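Local coordinates for protein D-aminoacyl-tRNA deacylase 1 (Homo sapiens, PDB 2OKV) that removes D-amino acids, and glycine wrongly loaded on tRNA(Ala), from mischarged tRNAs as a homodimeric editing enzyme, and may take part in DNA replication as a DNA-unwinding element-binding protein, at residues B[76-81]-B[125-130]; B[11-14]-B[20-23]; B[83-86]-B[91-94]. All blocks are in the same frame, centred on the assembly; numbering follows the deposited sequence.

Interaction 1 of 3, residues B[76-81]-B[125-130]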
# COMPACT_ATOMS: atom_id res chain seq x y z
N CYS B 76 -10.65 2.58 6.82
CA CYS B 76 -10.40 3.46 5.66
C CYS B 76 -9.66 4.70 6.08
O CYS B 76 -9.99 5.34 7.10
CB CYS B 76 -11.69 3.91 4.94
SG CYS B 76 -12.80 2.63 4.55
N VAL B 77 -8.66 5.07 5.30
CA VAL B 77 -7.94 6.31 5.54
C VAL B 77 -7.80 7.04 4.21
O VAL B 77 -7.47 6.43 3.20
CB VAL B 77 -6.55 6.06 6.18
CG1 VAL B 77 -5.82 7.38 6.43
CG2 VAL B 77 -6.71 5.30 7.48
N SER B 78 -8.06 8.34 4.22
CA SER B 78 -7.93 9.18 3.03
C SER B 78 -6.45 9.39 2.72
O SER B 78 -5.66 9.69 3.62
CB SER B 78 -8.60 10.53 3.29
OG SER B 78 -8.35 10.88 4.65
N GLN B 79 -6.09 9.24 1.45
CA GLN B 79 -4.69 9.21 1.01
C GLN B 79 -4.54 9.83 -0.38
O GLN B 79 -4.50 9.11 -1.39
CB GLN B 79 -4.20 7.75 0.97
CG GLN B 79 -2.72 7.55 0.56
CD GLN B 79 -1.74 7.86 1.69
OE1 GLN B 79 -1.25 6.96 2.33
NE2 GLN B 79 -1.48 9.15 1.92
N PHE B 80 -4.46 11.16 -0.44
CA PHE B 80 -4.34 11.88 -1.71
C PHE B 80 -3.06 11.58 -2.49
O PHE B 80 -3.00 11.85 -3.68
CB PHE B 80 -4.48 13.41 -1.49
CG PHE B 80 -3.27 14.05 -0.84
CD1 PHE B 80 -2.20 14.49 -1.62
CD2 PHE B 80 -3.21 14.22 0.54
CE1 PHE B 80 -1.08 15.08 -1.03
CE2 PHE B 80 -2.10 14.80 1.14
CZ PHE B 80 -1.03 15.24 0.35
N THR B 81 -2.03 11.02 -1.83
CA THR B 81 -0.73 10.75 -2.50
C THR B 81 -0.82 9.71 -3.61
O THR B 81 0.05 9.66 -4.50
CB THR B 81 0.39 10.35 -1.50
OG1 THR B 81 -0.01 9.21 -0.75
CG2 THR B 81 0.70 11.49 -0.53
N GLY B 125 -9.75 6.96 9.77
CA GLY B 125 -8.72 7.80 10.36
C GLY B 125 -9.34 9.13 10.73
O GLY B 125 -10.56 9.21 10.97
N LYS B 126 -8.52 10.18 10.77
CA LYS B 126 -9.00 11.54 10.99
C LYS B 126 -8.56 12.38 9.78
O LYS B 126 -7.39 12.73 9.66
CB LYS B 126 -8.45 12.12 12.31
CG LYS B 126 -9.00 13.52 12.63
CD LYS B 126 -8.87 13.96 14.12
CE LYS B 126 -7.49 13.69 14.73
NZ LYS B 126 -7.36 14.20 16.15
N PHE B 127 -9.52 12.67 8.90
CA PHE B 127 -9.24 13.28 7.58
C PHE B 127 -8.11 14.33 7.48
O PHE B 127 -7.26 14.24 6.61
CB PHE B 127 -10.52 13.84 6.94
CG PHE B 127 -10.31 14.33 5.53
CD1 PHE B 127 -10.45 13.47 4.45
CD2 PHE B 127 -9.95 15.66 5.30
CE1 PHE B 127 -10.22 13.90 3.16
CE2 PHE B 127 -9.72 16.11 3.99
CZ PHE B 127 -9.87 15.23 2.92
N GLY B 128 -8.08 15.34 8.32
CA GLY B 128 -7.04 16.37 8.08
C GLY B 128 -5.67 16.13 8.71
O GLY B 128 -4.73 16.90 8.49
N ALA B 129 -5.57 15.06 9.49
CA ALA B 129 -4.58 14.99 10.56
C ALA B 129 -3.31 14.27 10.15
O ALA B 129 -3.30 13.49 9.21
CB ALA B 129 -5.18 14.32 11.79
N TYR B 130 -2.24 14.55 10.87
CA TYR B 130 -1.00 13.81 10.69
C TYR B 130 -1.11 12.53 11.52
O TYR B 130 -1.06 12.57 12.76
CB TYR B 130 0.18 14.68 11.10
CG TYR B 130 1.54 14.04 11.02
CD1 TYR B 130 1.81 13.01 10.12
CD2 TYR B 130 2.58 14.50 11.82
CE1 TYR B 130 3.07 12.44 10.04
CE2 TYR B 130 3.85 13.92 11.76
CZ TYR B 130 4.08 12.90 10.86
OH TYR B 130 5.33 12.33 10.79

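Interaction 2 of 3, residues B[11-14]-B[20-23]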
# COMPACT_ATOMS: atom_id res chain seq x y z
N ALA B 11 -5.18 -3.37 12.63
CA ALA B 11 -4.74 -2.08 12.11
C ALA B 11 -5.27 -1.01 13.03
O ALA B 11 -6.28 -1.21 13.70
CB ALA B 11 -5.27 -1.88 10.71
N SER B 12 -4.58 0.13 13.09
CA SER B 12 -5.06 1.23 13.91
C SER B 12 -4.50 2.55 13.44
O SER B 12 -3.54 2.60 12.67
CB SER B 12 -4.68 1.01 15.38
OG SER B 12 -3.29 0.90 15.53
N VAL B 13 -5.14 3.62 13.88
CA VAL B 13 -4.72 4.97 13.57
C VAL B 13 -4.48 5.68 14.87
O VAL B 13 -5.34 5.63 15.78
CB VAL B 13 -5.79 5.72 12.74
CG1 VAL B 13 -5.48 7.22 12.62
CG2 VAL B 13 -5.95 5.07 11.35
N THR B 14 -3.31 6.32 14.96
CA THR B 14 -2.95 7.21 16.06
C THR B 14 -2.73 8.63 15.52
O THR B 14 -2.25 8.80 14.40
CB THR B 14 -1.65 6.71 16.74
OG1 THR B 14 -1.93 5.51 17.48
CG2 THR B 14 -1.15 7.69 17.69
N ILE B 20 -7.02 6.71 17.72
CA ILE B 20 -8.28 7.20 17.14
C ILE B 20 -9.24 6.04 16.81
O ILE B 20 -10.45 6.10 17.08
CB ILE B 20 -8.00 8.00 15.81
CG1 ILE B 20 -7.12 9.24 16.05
CG2 ILE B 20 -9.30 8.38 15.11
CD1 ILE B 20 -7.60 10.22 17.11
N SER B 21 -8.71 5.00 16.19
CA SER B 21 -9.53 3.85 15.84
C SER B 21 -8.64 2.63 15.70
O SER B 21 -7.42 2.75 15.58
CB SER B 21 -10.29 4.13 14.53
OG SER B 21 -9.39 4.34 13.46
N ALA B 22 -9.26 1.45 15.73
CA ALA B 22 -8.53 0.20 15.62
C ALA B 22 -9.48 -0.87 15.12
O ALA B 22 -10.67 -0.88 15.50
CB ALA B 22 -7.98 -0.19 16.97
N ILE B 23 -8.95 -1.78 14.30
CA ILE B 23 -9.70 -2.95 13.84
C ILE B 23 -8.90 -4.22 14.11
O ILE B 23 -7.67 -4.17 14.27
CB ILE B 23 -10.11 -2.89 12.32
CG1 ILE B 23 -8.88 -2.82 11.39
CG2 ILE B 23 -11.09 -1.74 12.04
CD1 ILE B 23 -9.16 -3.37 9.98

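Interaction 3 of 3, residues B[83-86]-B[91-94]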
# COMPACT_ATOMS: atom_id res chain seq x y z
N GLN B 83 -2.91 9.77 -5.90
CA GLN B 83 -3.17 10.57 -7.11
C GLN B 83 -1.94 11.39 -7.52
O GLN B 83 -2.03 12.60 -7.76
CB GLN B 83 -4.39 11.48 -6.89
CG GLN B 83 -5.71 10.73 -6.69
CD GLN B 83 -6.12 9.93 -7.93
OE1 GLN B 83 -6.76 8.88 -7.82
NE2 GLN B 83 -5.77 10.43 -9.10
N CYS B 84 -0.80 10.72 -7.61
CA CYS B 84 0.48 11.37 -7.86
C CYS B 84 0.93 11.19 -9.30
O CYS B 84 0.78 10.11 -9.88
CB CYS B 84 1.53 10.80 -6.90
SG CYS B 84 3.24 10.98 -7.42
N VAL B 85 1.49 12.25 -9.88
CA VAL B 85 2.16 12.18 -11.17
C VAL B 85 3.67 12.32 -10.98
O VAL B 85 4.14 13.23 -10.28
CB VAL B 85 1.58 13.21 -12.21
CG1 VAL B 85 1.52 14.61 -11.62
CG2 VAL B 85 2.39 13.19 -13.50
N LEU B 86 4.42 11.41 -11.60
CA LEU B 86 5.86 11.30 -11.38
C LEU B 86 6.74 11.82 -12.49
O LEU B 86 7.57 11.09 -13.03
N PRO B 91 6.93 14.35 -6.35
CA PRO B 91 5.51 14.17 -6.62
C PRO B 91 4.80 15.49 -6.90
O PRO B 91 5.14 16.53 -6.32
CB PRO B 91 4.98 13.55 -5.31
CG PRO B 91 6.20 13.09 -4.56
CD PRO B 91 7.27 14.04 -4.95
N ASP B 92 3.83 15.45 -7.81
CA ASP B 92 2.92 16.56 -8.05
C ASP B 92 1.50 16.00 -7.87
O ASP B 92 1.20 14.89 -8.34
CB ASP B 92 3.12 17.13 -9.46
CG ASP B 92 2.22 18.32 -9.74
OD1 ASP B 92 2.74 19.45 -9.86
OD2 ASP B 92 0.99 18.13 -9.86
N PHE B 93 0.64 16.75 -7.19
CA PHE B 93 -0.66 16.23 -6.78
C PHE B 93 -1.85 16.93 -7.44
O PHE B 93 -2.96 16.90 -6.89
CB PHE B 93 -0.79 16.25 -5.25
CG PHE B 93 0.31 15.52 -4.54
CD1 PHE B 93 1.36 16.22 -3.96
CD2 PHE B 93 0.32 14.12 -4.49
CE1 PHE B 93 2.40 15.55 -3.32
CE2 PHE B 93 1.36 13.44 -3.86
CZ PHE B 93 2.41 14.17 -3.27
N HIS B 94 -1.63 17.51 -8.61
CA HIS B 94 -2.66 18.29 -9.31
C HIS B 94 -3.91 17.49 -9.68
O HIS B 94 -4.97 18.07 -9.90
CB HIS B 94 -2.08 18.95 -10.58
CG HIS B 94 -2.00 18.02 -11.75
ND1 HIS B 94 -0.86 17.31 -12.07
CD2 HIS B 94 -2.92 17.68 -12.69
CE1 HIS B 94 -1.08 16.58 -13.14
NE2 HIS B 94 -2.33 16.78 -13.54
O HOH W 1 -1.30 14.49 -9.53

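Interaction 1 of 3, residues B[76-81]-B[125-130]
Gly125 N donates to Cys76 O over 3.1 Å, and since Cys76 is also backbone-bonded to Lys123, this bond carries the parallel pairing of strands 73-78 and 122-124 one step past the end of the edge strand. The N-H···O angle of 144° shows a bend in the bond as the chain leaves the mixed sheet. This bond is one of two close points; the other is the packing of Ser78 on Phe127. Val77, buried, sets CG2 beside its own backbone N, 4.2 Å from Gly125 N, and its side chain also packs on Pro140 of the second subunit, part of the Gly-cisPro motif that probably excludes L-amino acids. The loose side belongs to the type I turn of residues 126-129, closed by Ala129 N donating to Lys126 O at 3.0 Å; its Lys126 and Gly128 lie toward solvent and make no contact with residues 76-81. From the same turn Phe127 reaches back: with CG anti to its N (chi1 -174°), the ring swings toward Ser78. The serine meets it obliquely along one side of the ring, CB 3.7 Å from Phe127 CE1 and OG 3.3 Å from Phe127 CD1.

Interaction 2 of 3, residues B[11-14]-B[20-23]
Two residues, Ile20 and Ser21, stand opposite the single Val13, a classic beta bulge in the hairpin of strands 10-15 and 18-23. The evidence lies at Val13 O, which takes a firm bond from Ile20 N at 2.8 Å and a weak one from Ser21 N at 3.5 Å. Ile20 makes room for the extra residue by leaving the extended conformation, with psi at -46°. At the bulge the side chains of Val13 and Ile20 cross obliquely, with Val13 CG1 4.1 Å from Ile20 CB. Past it the pairing is regular, the two segments running antiparallel at 173°. Val13 N donates to Ser21 O at 3.0 Å, and Ala11 and Ile23 form a second hydrogen-bonded pair, in which Ile23 N reaches Ala11 O at 2.8 Å. Between these pairs, Ser12 and Ala22 form a non-hydrogen-bonded pair, where Ala22 CA comes within 3.3 Å of Ala11 O as a CA-H···O contact.

The two faces of the hairpin differ. Ala11, Val13, Ser21 and Ile23 share one face, and Leu75 of strand 73-78 packs on three of them: Ala11, Ser21 and Ile23. Here Ile23 places CG1 between its N and carbonyl carbon (chi1 61°), which brings it alongside Ala11 CB at 3.8 Å. On the other face, Ser12 CB lies 3.9 Å from Ala22 CB.

Ser21 OG, on the packed face, is hydrogen-bonded to Asp124 O, which ties the hairpin to the end of strand 122-124. Across the pairing itself the polar bonds all run between backbone atoms, so the alignment of the strands rests on main-chain geometry, while Ala11, Ser21 and Ile23 add packing against Leu75 of the main sheet.

Interaction 3 of 3, residues B[83-86]-B[91-94]
Val85 and Asp92 form a single antiparallel bridge, a hydrogen-bonded pair whose two bonds are unequal: Val85 N donates to Asp92 O at 3.1 Å, almost straight and in the carbonyl plane, whereas the return bond from Asp92 N to Val85 O, at 3.3 Å, is weak. This isolated bridge pins the two arms of a loop between strand 73-78 and helix 99-116. A water continues the link, donating to both Gln83 O and Asp92 O.

At one end, Cys84 SG lies 3.8 Å from Pro91 CB, and Cys84 CB approaches Phe93 CE2 obliquely at 4.0 Å. The dimer partner covers this end: Trp63 of the second subunit meets the Phe93 ring and packs on Pro91, and Ile143 of the same subunit touches Cys84.

The other side is more exposed and polar. Asp92 OD2 accepts a bond from His94 N at 3.0 Å, an Asx turn, and another from His94 ND1, also at 3.0 Å, the two donors coming from opposite faces of the carboxylate. With CG between its N and carbonyl carbon (chi1 81°), the histidine folds back far enough for this second bond. The bond from ND1 probably restrains the rotation of the imidazole, in whose plane OD2 lies to within 2°. Val85 crosses the histidine at about a right angle, its CG1 sitting 3.6 Å from His94 CE1.

Interactions 1 and 2 belong to the body of the subunit, and none of their touching residues is exposed, whereas interaction 3 lies farther out, its centre about 19 Å from the centre of the chain, with Asp92 and His94 exposed. The first two meet: Val77 CG2 packs against Val13 CG2 at 4.0 Å, joining the mixed sheet to the three-stranded one. Interaction 3 lies within the sequence span of interaction 1, and the two touch through the edge-to-face rings of Phe80 and Phe93. Both reach the second subunit; interaction 2 does not. Backbone pairing falls from a bulged hairpin in interaction 2 to an isolated bridge in interaction 3 and one bond in interaction 1.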